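Local coordinates for GH59 galactosidase (Clostridium cellulolyticum, PDB 2V4V), which binds xylose through its family 6 carbohydrate-binding module, the part present here, within a modular enzyme that probably hydrolyses plant cell-wall polysaccharides, at residues I7-Y12 / F120-F125; E21-G26 / Q90-A95; R56-T61 / A84-W89. All blocks are in the same frame, centred on the assembly; numbering follows the deposited sequence.

In the fold
Contact 1 joins the two ends of the module: the short strand 7-8 near the N terminus pairs with strand 121-128, the last in the chain, and so closes a loop that holds most of the chain, including the other two contacts. Nested within it, contact 2 sets the turn after strand 19-22 against the start of strand 91-98. Contact 3 lies inside that loop in turn, where the end of strand 52-59 meets the loop leading from strand 77-83 toward strand 91-98. All three reach the antiparallel sheet ordered 7-8, 121-128, 52-59, 91-98. Their xylose-side ends, at Asn121, Glu21 and Trp89, converge on one sugar, while the sodium ion lies in contact 1.

Contact 1. Residues I7-Y12 / F120-F125; sequences IEAESY and FNLNWF. With NA (sodium ion), chain C; XYP (beta-D-xylopyranose), chain B.
Ile7 and Phe125 form the tight end, an antiparallel hydrogen-bonded pair whose side chains lie on the same face of the sheet. Ile7 N donates to Phe125 O at 2.9 Å, and Phe125 N returns a bond to Ile7 O. Ile7 CB lies over one face of the Phe125 ring, and with CG1 beside the backbone N (chi1 -60°) the CG2 methyl is anti to that N and reaches Phe125 CZ at 3.4 Å. Ala9 CB packs against Leu122 CG at 3.6 Å, and Ala9 N donates to Asn123 O.

The other side is polar and more open. Here Glu8 OE1, Glu10 OE1, Asn123 OD1 and Asn123 O converge on the sodium ion, with Asn123 O at 2.4 Å from it; a water and Glu28 O complete the site. Glu8 OE1 stays 3.4 Å from Asn123 OD1 because both bind the metal, the cation probably offsetting their repulsion. Asn123 ND2 is hydrogen-bonded to Glu25 OE1, which fixes the amide with OD1 on the metal. The water also donates to Glu10 OE2 at 2.6 Å, while Glu8 OE2 forms a salt bridge with Arg6. The contact closes an edge of this family 6 beta-sandwich with a sodium site of side-chain and backbone oxygens. In the sheet, strand 7-8 lies outermost, beside strand 121-128, whose other neighbour is strand 52-59; Tyr41 of strand 38-48, in the second sheet, meets the Phe125 ring edge-to-face.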
loop_
_atom_site.group_PDB
_atom_site.type_symbol
_atom_site.label_atom_id
_atom_site.label_comp_id
_atom_site.label_asym_id
_atom_site.label_seq_id
_atom_site.Cartn_x
_atom_site.Cartn_y
_atom_site.Cartn_z
ATOM N N ILE A 7 9.658 0.250 -1.616
ATOM C CA ILE A 7 9.052 1.392 -2.293
ATOM C C ILE A 7 8.421 2.293 -1.218
ATOM O O ILE A 7 7.518 1.869 -0.481
ATOM C CB ILE A 7 7.995 0.913 -3.303
ATOM C CG1 ILE A 7 8.647 -0.004 -4.359
ATOM C CG2 ILE A 7 7.235 2.088 -3.938
ATOM C CD1 ILE A 7 7.615 -0.733 -5.257
ATOM N N GLU A 8 8.967 3.499 -1.084
ATOM C CA GLU A 8 8.440 4.388 -0.059
ATOM C C GLU A 8 7.058 4.868 -0.497
ATOM O O GLU A 8 6.863 5.252 -1.668
ATOM C CB GLU A 8 9.353 5.578 0.113
ATOM C CG GLU A 8 10.687 5.148 0.706
ATOM C CD GLU A 8 10.590 4.646 2.171
ATOM O OE1 GLU A 8 9.607 4.917 2.876
ATOM O OE2 GLU A 8 11.563 4.002 2.671
ATOM N N ALA A 9 6.100 4.907 0.433
ATOM C CA ALA A 9 4.728 5.169 0.024
ATOM C C ALA A 9 4.621 6.562 -0.619
ATOM O O ALA A 9 3.764 6.780 -1.517
ATOM C CB ALA A 9 3.790 5.085 1.240
ATOM N N GLU A 10 5.434 7.501 -0.104
ATOM C CA GLU A 10 5.333 8.910 -0.575
ATOM C C GLU A 10 5.938 9.136 -1.974
ATOM O O GLU A 10 5.872 10.265 -2.528
ATOM C CB GLU A 10 6.017 9.883 0.402
ATOM C CG GLU A 10 7.518 9.762 0.461
ATOM C CD GLU A 10 8.052 8.667 1.356
ATOM O OE1 GLU A 10 7.275 7.818 1.876
ATOM O OE2 GLU A 10 9.305 8.707 1.564
ATOM N N SER A 11 6.536 8.077 -2.526
ATOM C CA SER A 11 7.184 8.135 -3.851
ATOM C C SER A 11 6.183 7.857 -4.991
ATOM O O SER A 11 6.593 7.588 -6.137
ATOM C CB SER A 11 8.370 7.172 -3.915
ATOM O OG SER A 11 7.946 5.843 -4.137
ATOM N N TYR A 12 4.876 7.951 -4.695
ATOM C CA TYR A 12 3.846 7.689 -5.722
ATOM C C TYR A 12 3.993 8.586 -6.948
ATOM O O TYR A 12 4.460 9.732 -6.861
ATOM C CB TYR A 12 2.432 7.835 -5.147
ATOM C CG TYR A 12 2.217 9.182 -4.497
ATOM C CD1 TYR A 12 1.973 10.352 -5.286
ATOM C CD2 TYR A 12 2.258 9.318 -3.115
ATOM C CE1 TYR A 12 1.775 11.584 -4.681
ATOM C CE2 TYR A 12 2.070 10.580 -2.507
ATOM C CZ TYR A 12 1.822 11.674 -3.284
ATOM O OH TYR A 12 1.633 12.890 -2.662
ATOM N N PHE A 120 -5.595 3.834 7.867
ATOM C CA PHE A 120 -4.227 3.519 8.332
ATOM C C PHE A 120 -3.292 4.491 7.624
ATOM O O PHE A 120 -3.737 5.233 6.693
ATOM C CB PHE A 120 -3.820 2.067 7.957
ATOM C CG PHE A 120 -4.275 1.640 6.537
ATOM C CD1 PHE A 120 -3.615 2.078 5.383
ATOM C CD2 PHE A 120 -5.442 0.856 6.384
ATOM C CE1 PHE A 120 -4.118 1.704 4.097
ATOM C CE2 PHE A 120 -5.928 0.480 5.132
ATOM C CZ PHE A 120 -5.261 0.889 4.000
ATOM N N ASN A 121 -2.056 4.556 8.136
ATOM C CA ASN A 121 -0.951 5.310 7.497
ATOM C C ASN A 121 0.000 4.271 6.877
ATOM O O ASN A 121 0.200 3.181 7.464
ATOM C CB ASN A 121 -0.168 6.121 8.545
ATOM C CG ASN A 121 -0.963 7.261 9.132
ATOM O OD1 ASN A 121 -0.652 7.777 10.246
ATOM N ND2 ASN A 121 -2.014 7.638 8.434
ATOM N N LEU A 122 0.606 4.622 5.733
ATOM C CA LEU A 122 1.474 3.666 5.009
ATOM C C LEU A 122 2.838 4.308 4.880
ATOM O O LEU A 122 2.945 5.384 4.313
ATOM C CB LEU A 122 0.884 3.345 3.611
ATOM C CG LEU A 122 1.712 2.485 2.661
ATOM C CD1 LEU A 122 1.843 1.023 3.202
ATOM C CD2 LEU A 122 0.972 2.471 1.322
ATOM N N ASN A 123 3.862 3.640 5.419
ATOM C CA ASN A 123 5.214 4.157 5.371
ATOM C C ASN A 123 5.934 3.718 4.081
ATOM O O ASN A 123 6.398 4.533 3.277
ATOM C CB ASN A 123 5.951 3.685 6.639
ATOM C CG ASN A 123 7.393 4.161 6.712
ATOM O OD1 ASN A 123 7.901 4.864 5.812
ATOM N ND2 ASN A 123 8.081 3.772 7.794
ATOM N N TRP A 124 5.955 2.409 3.836
ATOM C CA TRP A 124 6.592 1.837 2.646
ATOM C C TRP A 124 5.976 0.455 2.400
ATOM O O TRP A 124 5.238 -0.041 3.230
ATOM C CB TRP A 124 8.132 1.767 2.797
ATOM C CG TRP A 124 8.633 0.997 3.973
ATOM C CD1 TRP A 124 9.003 1.514 5.185
ATOM C CD2 TRP A 124 8.809 -0.423 4.083
ATOM N NE1 TRP A 124 9.407 0.529 6.038
ATOM C CE2 TRP A 124 9.315 -0.676 5.378
ATOM C CE3 TRP A 124 8.656 -1.497 3.185
ATOM C CZ2 TRP A 124 9.607 -1.971 5.830
ATOM C CZ3 TRP A 124 8.925 -2.789 3.640
ATOM C CH2 TRP A 124 9.421 -3.002 4.945
ATOM N N PHE A 125 6.240 -0.127 1.228
ATOM C CA PHE A 125 5.786 -1.492 1.012
ATOM C C PHE A 125 6.788 -2.156 0.081
ATOM O O PHE A 125 7.660 -1.505 -0.529
ATOM C CB PHE A 125 4.393 -1.500 0.372
ATOM C CG PHE A 125 4.339 -0.751 -0.934
ATOM C CD1 PHE A 125 4.405 -1.469 -2.118
ATOM C CD2 PHE A 125 4.203 0.636 -0.984
ATOM C CE1 PHE A 125 4.359 -0.834 -3.340
ATOM C CE2 PHE A 125 4.170 1.279 -2.207
ATOM C CZ PHE A 125 4.228 0.555 -3.366
HETATM NA NA NA C . 7.885 6.316 3.856
HETATM O O1 XYP B . -4.827 13.545 12.440
HETATM C C1 XYP B . -4.589 12.718 11.312
HETATM C C2 XYP B . -3.211 12.109 11.523
HETATM C C3 XYP B . -2.883 11.166 10.379
HETATM C C4 XYP B . -4.037 10.196 10.141
HETATM C C5 XYP B . -5.370 10.953 10.059
HETATM O O2 XYP B . -2.186 13.094 11.514
HETATM O O3 XYP B . -1.686 10.453 10.644
HETATM O O4 XYP B . -3.867 9.483 8.938
HETATM O O5 XYP B . -5.546 11.730 11.223
HETATM O O HOH W 1 9.935 7.703 3.894
#

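Contact 2. Residues E21-G26 / Q90-A95; sequences ETCSEG and QTYTDA. With XYP (beta-D-xylopyranose), chain B.
The Tyr92 ring meets Cys23, Ser24 and Glu25 in different ways. Cys23 SG lies oblique to the ring, 4.2 Å from its centroid and 36° off the normal, in a sulfur-aromatic contact. Ser24 OG approaches the edge near the ring plane, and Gln90 OE1 and a water also lie at the edge, in plane. Glu25 crosses obliquely, its CG 3.6 Å from Tyr92 CD2 and its carboxylate turned 24° from the ring plane.

The carboxamide of Gln90 is gripped through its oxygen. Bent at chi2 (-68°), the side chain folds so that OE1 accepts from Ser24 N at 2.9 Å, a nearly straight bond, and from Tyr92 OH at 2.8 Å. The two donors reach OE1 from opposite faces of the carboxamide plane, each well out of that plane. At the other end of the same residue, Ser24 OG donates to Gln90 O at 2.6 Å, so the serine clasps Gln90 through both backbone N and side-chain hydroxyl. Gln90 NE2 is held by Asp29, which helps fix the rotation of the amide. Cys23 to Gly26 form a type I turn, closed by Gly26 N bonding to Cys23 O, and this presents Ser24 and Glu25 to the second segment. The water at the ring edge bridges Glu25 OE2 and Tyr92 N, and Glu25 OE2 also forms a salt bridge with Arg56.

At the edge of the contact, Glu21, a residue of the xylose pocket, takes a hydrogen bond from the sugar hydroxyl O2 through OE1 at 3.1 Å. Amide and hydroxyl bonds, with the Glu25-Arg56 salt bridge, hold the turn and Gln90 as the wall beside this carboxylate, and the nearby Asp29 would be expected to raise its proton affinity somewhat.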
loop_
_atom_site.group_PDB
_atom_site.type_symbol
_atom_site.label_atom_id
_atom_site.label_comp_id
_atom_site.label_asym_id
_atom_site.label_seq_id
_atom_site.Cartn_x
_atom_site.Cartn_y
_atom_site.Cartn_z
ATOM N N GLU A 21 2.918 13.061 5.260
ATOM C CA GLU A 21 3.221 13.680 6.557
ATOM C C GLU A 21 4.456 13.054 7.171
ATOM O O GLU A 21 4.935 11.989 6.705
ATOM C CB GLU A 21 2.045 13.583 7.514
ATOM C CG GLU A 21 1.661 12.119 7.748
ATOM C CD GLU A 21 0.525 11.921 8.744
ATOM O OE1 GLU A 21 0.073 12.900 9.419
ATOM O OE2 GLU A 21 0.123 10.742 8.863
ATOM N N THR A 22 4.946 13.665 8.261
ATOM C CA THR A 22 6.166 13.193 8.936
ATOM C C THR A 22 5.858 11.862 9.595
ATOM O O THR A 22 4.873 11.747 10.316
ATOM C CB THR A 22 6.571 14.168 10.048
ATOM O OG1 THR A 22 6.671 15.492 9.503
ATOM C CG2 THR A 22 7.921 13.777 10.664
ATOM N N CYS A 23 6.728 10.889 9.334
ATOM C CA CYS A 23 6.580 9.545 9.886
ATOM C C CYS A 23 7.487 9.387 11.109
ATOM O O CYS A 23 8.668 9.735 11.033
ATOM C CB CYS A 23 6.960 8.522 8.833
ATOM S SG CYS A 23 6.939 6.779 9.379
ATOM N N SER A 24 6.937 8.901 12.239
ATOM C CA SER A 24 7.724 8.733 13.471
ATOM C C SER A 24 8.945 7.836 13.295
ATOM O O SER A 24 9.929 7.992 14.039
ATOM C CB SER A 24 6.855 8.088 14.556
ATOM O OG SER A 24 6.613 6.704 14.184
ATOM N N GLU A 25 8.886 6.885 12.355
ATOM C CA GLU A 25 9.996 5.942 12.126
ATOM C C GLU A 25 11.053 6.542 11.199
ATOM O O GLU A 25 12.045 5.867 10.881
ATOM C CB GLU A 25 9.513 4.638 11.454
ATOM C CG GLU A 25 8.382 3.987 12.049
ATOM C CD GLU A 25 8.290 2.540 11.613
ATOM O OE1 GLU A 25 8.179 2.255 10.363
ATOM O OE2 GLU A 25 8.285 1.721 12.556
ATOM N N GLY A 26 10.849 7.807 10.770
ATOM C CA GLY A 26 11.738 8.468 9.815
ATOM C C GLY A 26 11.071 8.577 8.466
ATOM O O GLY A 26 10.193 7.757 8.113
ATOM N N GLN A 90 1.216 6.579 14.665
ATOM C CA GLN A 90 2.661 6.548 14.387
ATOM C C GLN A 90 3.411 5.390 15.074
ATOM O O GLN A 90 4.619 5.470 15.268
ATOM C CB GLN A 90 3.298 7.919 14.713
ATOM C CG GLN A 90 2.759 9.079 13.862
ATOM C CD GLN A 90 3.164 8.958 12.376
ATOM O OE1 GLN A 90 4.127 8.244 12.029
ATOM N NE2 GLN A 90 2.444 9.664 11.509
ATOM N N THR A 91 2.680 4.297 15.376
ATOM C CA THR A 91 3.293 3.046 15.809
ATOM C C THR A 91 3.011 2.021 14.714
ATOM O O THR A 91 1.842 1.714 14.460
ATOM C CB THR A 91 2.642 2.588 17.101
ATOM O OG1 THR A 91 2.944 3.540 18.142
ATOM C CG2 THR A 91 3.109 1.169 17.477
ATOM N N TYR A 92 4.082 1.606 14.032
ATOM C CA TYR A 92 3.964 0.794 12.802
ATOM C C TYR A 92 4.162 -0.686 13.065
ATOM O O TYR A 92 4.815 -1.091 14.029
ATOM C CB TYR A 92 4.905 1.282 11.693
ATOM C CG TYR A 92 4.569 2.682 11.233
ATOM C CD1 TYR A 92 3.933 2.902 10.017
ATOM C CD2 TYR A 92 4.835 3.801 12.069
ATOM C CE1 TYR A 92 3.602 4.173 9.590
ATOM C CE2 TYR A 92 4.505 5.104 11.657
ATOM C CZ TYR A 92 3.852 5.281 10.419
ATOM O OH TYR A 92 3.484 6.543 9.950
ATOM N N THR A 93 3.603 -1.464 12.151
ATOM C CA THR A 93 3.796 -2.906 12.120
ATOM C C THR A 93 3.807 -3.374 10.656
ATOM O O THR A 93 3.697 -2.539 9.751
ATOM C CB THR A 93 2.706 -3.603 12.907
ATOM O OG1 THR A 93 3.104 -4.961 13.186
ATOM C CG2 THR A 93 1.358 -3.521 12.182
ATOM N N ASP A 94 4.014 -4.677 10.432
ATOM C CA ASP A 94 4.025 -5.233 9.080
ATOM C C ASP A 94 2.688 -5.919 8.792
ATOM O O ASP A 94 2.259 -6.851 9.500
ATOM C CB ASP A 94 5.137 -6.270 8.924
ATOM C CG ASP A 94 6.554 -5.684 8.998
ATOM O OD1 ASP A 94 6.781 -4.456 8.886
ATOM O OD2 ASP A 94 7.487 -6.516 9.104
ATOM N N ALA A 95 2.028 -5.464 7.736
ATOM C CA ALA A 95 0.819 -6.139 7.246
ATOM C C ALA A 95 1.270 -6.942 6.041
ATOM O O ALA A 95 2.154 -6.481 5.268
ATOM C CB ALA A 95 -0.264 -5.107 6.872
HETATM O O1 XYP B . -4.827 13.545 12.440
HETATM C C1 XYP B . -4.589 12.718 11.312
HETATM C C2 XYP B . -3.211 12.109 11.523
HETATM C C3 XYP B . -2.883 11.166 10.379
HETATM C C4 XYP B . -4.037 10.196 10.141
HETATM C C5 XYP B . -5.370 10.953 10.059
HETATM O O2 XYP B . -2.186 13.094 11.514
HETATM O O3 XYP B . -1.686 10.453 10.644
HETATM O O4 XYP B . -3.867 9.483 8.938
HETATM O O5 XYP B . -5.546 11.730 11.223
HETATM O O HOH W 2 6.805 2.299 14.809
#

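Contact 3. Residues R56-T61 / A84-W89; sequences RVASAT and AGTGDW. With XYP (beta-D-xylopyranose), chain B.
Trp89 carries its CG anti to the carbonyl carbon (chi1 -70°), which swings the indole back over the backbone of Ser59 and Ala60, although its CB starts out away from them. In Thr86, OG1 lies between the backbone N and the carbonyl carbon (chi1 60°) and accepts from Ser59 N at 2.9 Å in a nearly straight bond; it also bonds to Thr91 O. Thr86 N donates to Ser59 O at 2.7 Å, in the carbonyl plane, so that one threonine grips both polar backbone atoms of Ser59. A weak bond from Gly87 N to Ser59 O adds to this.

The indole is sandwiched. Ala60 CB sits over one face in a CH-pi contact, 3.5 Å from the centroid of the five-membered ring, and Thr61 CG2 approaches Trp89 CZ2 obliquely at 3.8 Å. Over the opposite face lies the xylose, its C4 3.8 Å from Trp89 CD2, the stacking of sugar on an aromatic platform characteristic of carbohydrate-binding modules. Ser59 OG accepts from Thr61 N in an ST turn, which shapes the backbone beneath the tryptophan, and is hydrogen-bonded to Leu119 O. The contact ties the end of strand 52-59, between strands 121-128 and 91-98 of its sheet, to the loop that leaves strand 77-83 of the other sheet and turns a corner at Trp89 before strand 91-98.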
loop_
_atom_site.group_PDB
_atom_site.type_symbol
_atom_site.label_atom_id
_atom_site.label_comp_id
_atom_site.label_asym_id
_atom_site.label_seq_id
_atom_site.Cartn_x
_atom_site.Cartn_y
_atom_site.Cartn_z
ATOM N N ARG A 56 4.333 -1.515 5.534
ATOM C CA ARG A 56 4.654 -0.979 6.868
ATOM C C ARG A 56 3.590 0.064 7.234
ATOM O O ARG A 56 3.531 1.103 6.600
ATOM C CB ARG A 56 6.057 -0.350 6.828
ATOM C CG ARG A 56 6.590 0.085 8.160
ATOM C CD ARG A 56 6.910 -1.151 9.021
ATOM N NE ARG A 56 7.390 -0.702 10.326
ATOM C CZ ARG A 56 7.616 -1.510 11.365
ATOM N NH1 ARG A 56 7.429 -2.834 11.243
ATOM N NH2 ARG A 56 8.018 -0.980 12.523
ATOM N N VAL A 57 2.724 -0.281 8.180
ATOM C CA VAL A 57 1.480 0.466 8.400
ATOM C C VAL A 57 1.212 0.771 9.867
ATOM O O VAL A 57 1.675 0.040 10.761
ATOM C CB VAL A 57 0.265 -0.324 7.900
ATOM C CG1 VAL A 57 0.179 -0.281 6.351
ATOM C CG2 VAL A 57 0.332 -1.765 8.421
ATOM N N ALA A 58 0.485 1.858 10.110
ATOM C CA ALA A 58 0.087 2.246 11.472
ATOM C C ALA A 58 -1.410 2.596 11.445
ATOM O O ALA A 58 -1.929 3.037 10.399
ATOM C CB ALA A 58 0.857 3.480 11.937
ATOM N N SER A 59 -2.112 2.399 12.570
ATOM C CA SER A 59 -3.494 2.867 12.579
ATOM C C SER A 59 -4.003 3.044 13.993
ATOM O O SER A 59 -3.867 2.096 14.822
ATOM C CB SER A 59 -4.426 1.836 11.906
ATOM O OG SER A 59 -5.779 2.199 12.103
ATOM N N ALA A 60 -4.638 4.187 14.267
ATOM C CA ALA A 60 -5.291 4.388 15.560
ATOM C C ALA A 60 -6.733 3.923 15.564
ATOM O O ALA A 60 -7.472 4.109 16.557
ATOM C CB ALA A 60 -5.242 5.845 15.985
ATOM N N THR A 61 -7.154 3.326 14.461
ATOM C CA THR A 61 -8.528 2.878 14.343
ATOM C C THR A 61 -8.498 1.355 14.188
ATOM O O THR A 61 -7.781 0.672 14.930
ATOM C CB THR A 61 -9.226 3.582 13.147
ATOM O OG1 THR A 61 -8.458 3.315 11.964
ATOM C CG2 THR A 61 -9.333 5.145 13.403
ATOM N N ALA A 84 -4.574 -4.031 10.405
ATOM C CA ALA A 84 -5.239 -3.984 11.699
ATOM C C ALA A 84 -4.693 -2.849 12.555
ATOM O O ALA A 84 -3.541 -2.439 12.406
ATOM C CB ALA A 84 -5.089 -5.315 12.420
ATOM N N GLY A 85 -5.533 -2.347 13.452
ATOM C CA GLY A 85 -5.173 -1.227 14.330
ATOM C C GLY A 85 -3.833 -1.510 15.006
ATOM O O GLY A 85 -3.458 -2.676 15.268
ATOM N N THR A 86 -3.088 -0.449 15.320
ATOM C CA THR A 86 -1.832 -0.594 16.077
ATOM C C THR A 86 -1.854 0.264 17.350
ATOM O O THR A 86 -0.852 0.336 18.098
ATOM C CB THR A 86 -0.616 -0.136 15.255
ATOM O OG1 THR A 86 -0.794 1.250 14.899
ATOM C CG2 THR A 86 -0.468 -0.986 14.011
ATOM N N GLY A 87 -2.990 0.906 17.558
ATOM C CA GLY A 87 -3.185 1.744 18.744
ATOM C C GLY A 87 -2.700 3.197 18.606
ATOM O O GLY A 87 -2.899 4.014 19.540
ATOM N N ASP A 88 -2.007 3.512 17.517
ATOM C CA ASP A 88 -1.491 4.866 17.375
ATOM C C ASP A 88 -1.188 5.131 15.916
ATOM O O ASP A 88 -0.724 4.233 15.231
ATOM C CB ASP A 88 -0.214 5.010 18.196
ATOM C CG ASP A 88 0.224 6.463 18.332
ATOM O OD1 ASP A 88 -0.270 7.118 19.279
ATOM O OD2 ASP A 88 1.034 6.933 17.512
ATOM N N TRP A 89 -1.418 6.373 15.455
ATOM C CA TRP A 89 -1.133 6.699 14.057
ATOM C C TRP A 89 0.332 6.609 13.668
ATOM O O TRP A 89 0.643 6.613 12.471
ATOM C CB TRP A 89 -1.602 8.125 13.714
ATOM C CG TRP A 89 -3.108 8.240 13.675
ATOM C CD1 TRP A 89 -3.904 9.040 14.463
ATOM C CD2 TRP A 89 -4.004 7.510 12.813
ATOM N NE1 TRP A 89 -5.241 8.848 14.151
ATOM C CE2 TRP A 89 -5.333 7.913 13.143
ATOM C CE3 TRP A 89 -3.823 6.536 11.820
ATOM C CZ2 TRP A 89 -6.462 7.396 12.481
ATOM C CZ3 TRP A 89 -4.962 6.041 11.134
ATOM C CH2 TRP A 89 -6.259 6.450 11.496
HETATM O O1 XYP B . -4.827 13.545 12.440
HETATM C C1 XYP B . -4.589 12.718 11.312
HETATM C C2 XYP B . -3.211 12.109 11.523
HETATM C C3 XYP B . -2.883 11.166 10.379
HETATM C C4 XYP B . -4.037 10.196 10.141
HETATM C C5 XYP B . -5.370 10.953 10.059
HETATM O O2 XYP B . -2.186 13.094 11.514
HETATM O O3 XYP B . -1.686 10.453 10.644
HETATM O O4 XYP B . -3.867 9.483 8.938
HETATM O O5 XYP B . -5.546 11.730 11.223
HETATM O O HOH W 3 -5.913 0.782 17.003
#